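Local coordinates for protein putative bacteriocin (Brevibacillus laterosporus, PDB 4OZK) that probably acts against a broad range of bacteria as a small, heat-stable, leaderless class IId bacteriocin with a disulfide-stapled, defensin-like structure, at residues Ala31-Met34 against Gln38-Cys41. Sequence-based numbering, arbitrary orientation.
Sequences AICM and QVYC
Ala-31 and Val-39 are joined through the N-H and C=O of each as an antiparallel hydrogen-bonded pair: Ala-31 N donates a hydrogen bond to Val-39 O at 2.9 Å, and Val-39 N donates one back to Ala-31 O, also at 2.9 Å and somewhat straighter (159° at the hydrogen against 143°). Ala-31 O also takes a CA-H...O contact from Gln-38 CA at 3.2 Å. On the face carrying Ala-31, its methyl CB rests against two neighbours on the other strand, Val-39 CG2 at 3.8 Å and the sulfur SG of Cys-41 at 3.6 Å. Val-39 splits its two methyls: CG2 goes to the alanine, while CG1, anti to its own carbonyl carbon (chi1 -67°), meets Cys-33 SG at 3.8 Å. Both sulfurs are tied elsewhere, Cys-33 to Cys-4 and Cys-41 to Cys-2, so the valine and alanine methyls pack against disulfides that staple the N-terminal segment over this face. On the opposite face the non-hydrogen-bonded pair Ile-32 and Gln-38 meets only at a long approach, Ile-32 CG1 to Gln-38 CG at 4.4 Å. Three residues link the two segments, which form the turn end of the hairpin of strands 24-33 and 38-48. Strand 24-33 is the middle one of the three-stranded antiparallel sheet; along its other edge Ile-32 bonds through its backbone to Ser-9 and Gly-10 of strand 8-19, whose Ile-8 and Trp-11 also touch Ala-31.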
# COMPACT_ATOMS: atom_id res chain seq x y z
N ALA A 31 -5.16 -2.72 2.08
CA ALA A 31 -6.31 -3.61 1.98
C ALA A 31 -7.53 -2.83 2.45
O ALA A 31 -7.43 -1.97 3.34
CB ALA A 31 -6.12 -4.88 2.81
N ILE A 32 -8.68 -3.08 1.84
CA ILE A 32 -9.94 -2.52 2.32
C ILE A 32 -10.59 -3.55 3.24
O ILE A 32 -10.70 -4.73 2.88
CB ILE A 32 -10.88 -2.14 1.14
CG1 ILE A 32 -10.16 -1.17 0.18
CG2 ILE A 32 -12.20 -1.54 1.67
CD1 ILE A 32 -10.94 -0.86 -1.12
N CYS A 33 -10.99 -3.12 4.44
CA CYS A 33 -11.60 -4.05 5.41
C CYS A 33 -13.11 -4.10 5.25
O CYS A 33 -13.72 -3.14 4.76
CB CYS A 33 -11.24 -3.65 6.85
SG CYS A 33 -9.48 -3.73 7.23
N MET A 34 -13.71 -5.23 5.64
CA MET A 34 -15.17 -5.39 5.60
C MET A 34 -15.87 -4.26 6.32
O MET A 34 -16.95 -3.82 5.91
CB MET A 34 -15.60 -6.69 6.26
CG MET A 34 -15.53 -7.92 5.39
SD MET A 34 -16.86 -9.05 5.87
CE MET A 34 -16.80 -8.88 7.64
N GLN A 38 -9.33 1.04 5.96
CA GLN A 38 -8.22 0.60 5.13
C GLN A 38 -7.04 0.32 6.02
O GLN A 38 -6.88 0.94 7.06
CB GLN A 38 -7.85 1.67 4.11
CG GLN A 38 -8.92 1.92 3.07
CD GLN A 38 -8.39 2.75 1.92
OE1 GLN A 38 -7.20 3.05 1.87
NE2 GLN A 38 -9.26 3.11 0.98
N VAL A 39 -6.20 -0.63 5.62
CA VAL A 39 -5.00 -0.92 6.40
C VAL A 39 -3.81 -0.92 5.45
O VAL A 39 -3.88 -1.46 4.34
CB VAL A 39 -5.13 -2.26 7.19
CG1 VAL A 39 -6.20 -2.12 8.28
CG2 VAL A 39 -5.50 -3.40 6.28
N TYR A 40 -2.73 -0.29 5.90
CA TYR A 40 -1.50 -0.18 5.12
C TYR A 40 -0.78 -1.52 5.27
O TYR A 40 -0.41 -1.90 6.38
CB TYR A 40 -0.70 1.01 5.69
CG TYR A 40 0.67 1.30 5.10
CD1 TYR A 40 1.13 0.66 3.95
CD2 TYR A 40 1.51 2.22 5.72
CE1 TYR A 40 2.41 0.93 3.44
CE2 TYR A 40 2.77 2.50 5.23
CZ TYR A 40 3.22 1.85 4.10
OH TYR A 40 4.47 2.13 3.62
N CYS A 41 -0.62 -2.25 4.15
CA CYS A 41 -0.09 -3.63 4.20
C CYS A 41 1.38 -3.77 3.84
O CYS A 41 2.12 -4.50 4.51
CB CYS A 41 -0.86 -4.56 3.26
SG CYS A 41 -2.58 -4.75 3.66